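Local structure of malonyl CoA-ACP transacylase (Xanthomonas oryzae pv. oryzae, 3K89) at residues P160-S165 with P201-L206; A135-A140 with I169-D174. The protein probably catalyses transfer of the malonyl group from malonyl-CoA to holo-acyl carrier protein, yielding malonyl-ACP and free CoA, as a FabD-family acyltransferase. All coordinates share one frame; numbering follows the deposited sequence.

Contact 1: P160-S165 with P201-L206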
# COMPACT_ATOMS: atom_id res chain seq x y z
N PRO A 160 -0.01 14.01 9.82
CA PRO A 160 -0.09 13.46 8.46
C PRO A 160 0.35 11.99 8.46
O PRO A 160 1.40 11.65 9.05
CB PRO A 160 0.90 14.33 7.67
CG PRO A 160 1.75 15.03 8.68
CD PRO A 160 0.88 15.18 9.91
N ALA A 161 -0.46 11.14 7.84
CA ALA A 161 -0.19 9.71 7.78
C ALA A 161 0.14 9.27 6.35
O ALA A 161 0.91 8.32 6.15
CB ALA A 161 -1.39 8.91 8.32
N ASN A 162 -0.46 9.92 5.35
CA ASN A 162 -0.06 9.68 3.95
C ASN A 162 0.07 11.01 3.23
O ASN A 162 -0.87 11.82 3.27
CB ASN A 162 -1.13 8.97 3.11
CG ASN A 162 -1.50 7.54 3.55
OD1 ASN A 162 -0.92 6.88 4.43
ND2 ASN A 162 -2.49 7.04 2.86
N PHE A 163 1.18 11.21 2.53
CA PHE A 163 1.27 12.25 1.49
C PHE A 163 0.98 11.57 0.17
O PHE A 163 1.87 10.96 -0.42
CB PHE A 163 2.66 12.91 1.51
CG PHE A 163 2.94 13.68 2.78
CD1 PHE A 163 2.45 14.98 2.94
CD2 PHE A 163 3.66 13.08 3.82
CE1 PHE A 163 2.70 15.69 4.13
CE2 PHE A 163 3.90 13.77 5.01
CZ PHE A 163 3.42 15.08 5.16
N ASN A 164 -0.28 11.62 -0.27
CA ASN A 164 -0.74 10.82 -1.42
C ASN A 164 -0.64 11.48 -2.78
O ASN A 164 -0.34 10.82 -3.75
CB ASN A 164 -2.14 10.23 -1.18
CG ASN A 164 -2.09 9.09 -0.20
OD1 ASN A 164 -1.05 8.46 -0.04
ND2 ASN A 164 -3.21 8.81 0.47
N SER A 165 -0.91 12.78 -2.84
CA SER A 165 -0.68 13.56 -4.05
C SER A 165 -0.78 15.02 -3.63
O SER A 165 -1.21 15.30 -2.52
CB SER A 165 -1.74 13.25 -5.12
OG SER A 165 -3.00 13.78 -4.80
N PRO A 201 -5.10 3.66 12.93
CA PRO A 201 -4.33 4.88 12.60
C PRO A 201 -2.90 4.51 12.21
O PRO A 201 -1.94 4.77 12.95
CB PRO A 201 -4.37 5.67 13.91
CG PRO A 201 -4.43 4.66 14.97
CD PRO A 201 -5.17 3.46 14.39
N SER A 202 -2.78 3.89 11.04
CA SER A 202 -1.45 3.56 10.51
C SER A 202 -0.64 4.82 10.23
O SER A 202 -1.19 5.90 10.00
CB SER A 202 -1.57 2.73 9.22
OG SER A 202 -2.39 3.37 8.27
N HIS A 203 0.69 4.65 10.26
CA HIS A 203 1.61 5.73 9.88
C HIS A 203 1.49 6.93 10.80
O HIS A 203 1.68 8.07 10.39
CB HIS A 203 1.45 6.07 8.39
CG HIS A 203 1.52 4.85 7.53
ND1 HIS A 203 2.70 4.13 7.41
CD2 HIS A 203 0.59 4.17 6.83
CE1 HIS A 203 2.47 3.07 6.66
NE2 HIS A 203 1.20 3.06 6.31
N THR A 204 1.20 6.62 12.06
CA THR A 204 1.19 7.63 13.13
C THR A 204 1.96 7.09 14.34
O THR A 204 2.20 5.88 14.45
CB THR A 204 -0.25 7.91 13.63
OG1 THR A 204 -0.69 6.82 14.45
CG2 THR A 204 -1.21 8.11 12.47
N PRO A 205 2.35 7.97 15.28
CA PRO A 205 3.03 7.52 16.49
C PRO A 205 2.32 6.42 17.30
O PRO A 205 2.96 5.74 18.09
CB PRO A 205 3.11 8.81 17.33
CG PRO A 205 3.28 9.88 16.28
CD PRO A 205 2.42 9.43 15.11
N LEU A 206 1.01 6.24 17.11
CA LEU A 206 0.29 5.20 17.86
C LEU A 206 0.76 3.80 17.45
O LEU A 206 0.46 2.82 18.13
CB LEU A 206 -1.24 5.34 17.71
CG LEU A 206 -1.88 6.64 18.24
CD1 LEU A 206 -3.39 6.57 18.07
CD2 LEU A 206 -1.50 6.98 19.66
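A161 and H203 bring their backbones within 4.8 Å, CA to CA, where strand 158-165 of the small mixed sheet meets the loop that carries the predicted catalytic histidine of the acyl transferase domain. The backbone evidence is a CA-H...O contact: A161 CA lies 3.6 Å from H203 O, with an angle of 146° at the hydrogen. A161 presents its methyl to the loop, and CB rests 3.5 Å from S202 O, with T204 CG2 beside it at 4.2 Å. In the other direction H203 CB sits 3.2 Å from A161 O, so each residue offers its beta carbon to carbonyl oxygens of the opposite segment. The imidazole leaves this junction with CG anti to its own carbonyl carbon (chi1 -51°), which carries the ring past A161 O and obliquely across the N162 side chain. Amide and ring planes there stand 59° apart. A glycerol molecule lies close to the N162 side chain.

Both ring nitrogens have partners elsewhere. NE2 is hydrogen-bonded to S94 OG, the predicted nucleophile, and ND1 to the carbonyl oxygen of Q252, with a weak second bond to that of L255; this arrangement is consistent with a Ser-His catalytic pair whose imidazole is oriented by main-chain carbonyls. On the strand, A161 and N162 both face V170 in a classic beta bulge. Behind the histidine, T204 OG1 accepts the N-H of L206, forming an ST turn, and separately donates to P201 O at 2.8 Å.

Contact 2: A135-A140 with I169-D174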
# COMPACT_ATOMS: atom_id res chain seq x y z
N ALA A 135 -8.46 10.32 8.28
CA ALA A 135 -9.29 11.16 7.43
C ALA A 135 -8.54 11.66 6.21
O ALA A 135 -7.37 12.06 6.29
CB ALA A 135 -9.85 12.37 8.23
N ALA A 136 -9.21 11.66 5.06
CA ALA A 136 -8.61 12.22 3.87
C ALA A 136 -8.99 13.69 3.78
O ALA A 136 -10.15 14.07 4.03
CB ALA A 136 -9.09 11.47 2.63
N VAL A 137 -8.00 14.52 3.45
CA VAL A 137 -8.22 15.96 3.29
C VAL A 137 -7.85 16.25 1.84
O VAL A 137 -6.70 16.01 1.41
CB VAL A 137 -7.37 16.80 4.26
CG1 VAL A 137 -7.66 18.30 4.10
CG2 VAL A 137 -7.63 16.37 5.70
N LEU A 138 -8.83 16.77 1.09
CA LEU A 138 -8.71 16.92 -0.35
C LEU A 138 -8.67 18.39 -0.74
O LEU A 138 -9.44 19.21 -0.22
CB LEU A 138 -9.88 16.22 -1.07
CG LEU A 138 -10.19 14.73 -0.83
CD1 LEU A 138 -8.94 13.87 -0.98
CD2 LEU A 138 -10.85 14.47 0.51
N GLY A 139 -7.75 18.73 -1.64
CA GLY A 139 -7.68 20.06 -2.24
C GLY A 139 -7.13 21.17 -1.36
O GLY A 139 -7.24 22.35 -1.70
N ALA A 140 -6.53 20.80 -0.23
CA ALA A 140 -5.89 21.77 0.66
C ALA A 140 -4.40 21.83 0.39
O ALA A 140 -3.84 20.96 -0.29
CB ALA A 140 -6.15 21.42 2.11
N ILE A 169 -3.96 14.54 1.35
CA ILE A 169 -3.21 14.08 2.52
C ILE A 169 -4.18 13.33 3.40
O ILE A 169 -5.34 13.74 3.57
CB ILE A 169 -2.60 15.25 3.33
CG1 ILE A 169 -1.55 15.99 2.54
CG2 ILE A 169 -1.99 14.75 4.64
CD1 ILE A 169 -0.94 17.13 3.34
N VAL A 170 -3.73 12.21 3.94
CA VAL A 170 -4.51 11.51 4.93
C VAL A 170 -3.87 11.81 6.28
O VAL A 170 -2.66 11.69 6.44
CB VAL A 170 -4.55 9.99 4.64
CG1 VAL A 170 -5.28 9.24 5.76
CG2 VAL A 170 -5.22 9.74 3.32
N ILE A 171 -4.69 12.24 7.23
CA ILE A 171 -4.24 12.44 8.60
C ILE A 171 -4.76 11.31 9.48
O ILE A 171 -5.73 10.65 9.11
CB ILE A 171 -4.69 13.81 9.19
CG1 ILE A 171 -6.21 13.91 9.31
CG2 ILE A 171 -4.15 14.96 8.31
CD1 ILE A 171 -6.68 15.24 9.93
N GLY A 172 -4.09 11.07 10.59
CA GLY A 172 -4.48 9.98 11.47
C GLY A 172 -3.99 10.15 12.88
O GLY A 172 -3.12 10.97 13.16
N GLY A 173 -4.54 9.33 13.78
CA GLY A 173 -4.10 9.33 15.16
C GLY A 173 -5.27 9.00 16.08
O GLY A 173 -6.17 8.24 15.70
N ASP A 174 -5.24 9.59 17.27
CA ASP A 174 -6.39 9.47 18.19
C ASP A 174 -7.65 10.04 17.55
O ASP A 174 -7.63 11.10 16.93
CB ASP A 174 -6.09 10.19 19.51
CG ASP A 174 -4.99 9.50 20.31
OD1 ASP A 174 -5.23 8.38 20.84
OD2 ASP A 174 -3.89 10.08 20.42
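A135 and I171 form an antiparallel hydrogen-bonded pair, joined by A135 N to I171 O (2.9 Å) and I171 N to A135 O (2.8 Å). V137 and I169 repeat the pattern two residues along: V137 N approaches I169 O at 2.8 Å, whereas the return bond from I169 N to V137 O is longer at 3.1 Å. Between these pairs A136 and V170 make the non-hydrogen-bonded pair, and their CA atoms close to 4.3 Å. There V170 CA also comes 3.2 Å from A135 O, in a CA-H...O contact that adds to the bond this oxygen accepts from I171 N.

On the face bearing A135, V137, I169 and I171, the I171 side chain reaches toward strand 132-138. Its CG1 lies between the backbone N and the carbonyl carbon (chi1 65°), which sets it 4.1 Å from A135 CB, and the extended chain beyond it (chi2 178°) takes CD1 toward V137 CG2, a looser contact. On the opposite face V170 CG2 meets A136 CB at 4.3 Å, while its CG1 leans over A135 O.

Two helices cover the first face: V145 and C149 of helix 142-152 touch I171, V145 also touches V137, and V178 and L182 of helix 175-187 lie on A135. Beyond the paired strands, the chain turns a corner at G173, whose phi of 148° suits glycine, and D174 takes the N-cap position of helix 175-187 without making a capping bond. Helices packed on one face of an antiparallel core make this an open-faced alpha/beta sandwich, the ferredoxin-like small subdomain of FabD-type acyltransferases.

In the fold
Contacts 1 and 2 have centres 8 Å apart and share the mixed sheet, in which strand 168-172 lies between strands 132-138 and 158-165. Their segments alternate along the chain: 135-140, 160-165, 169-174, 201-206. They touch directly, through probable hydrogen bonds from A161 N to V170 O (2.7 Å) and from V170 N to N162 O (3.0 Å), and through packing of T204 CG2 on G172. The sheet thus runs from the helix-covered pairing of contact 2, across V170, to the histidine loop of contact 1. In this way the small subdomain reaches the predicted active site, whose S94 follows strand 86-92 of the separate parallel sheet.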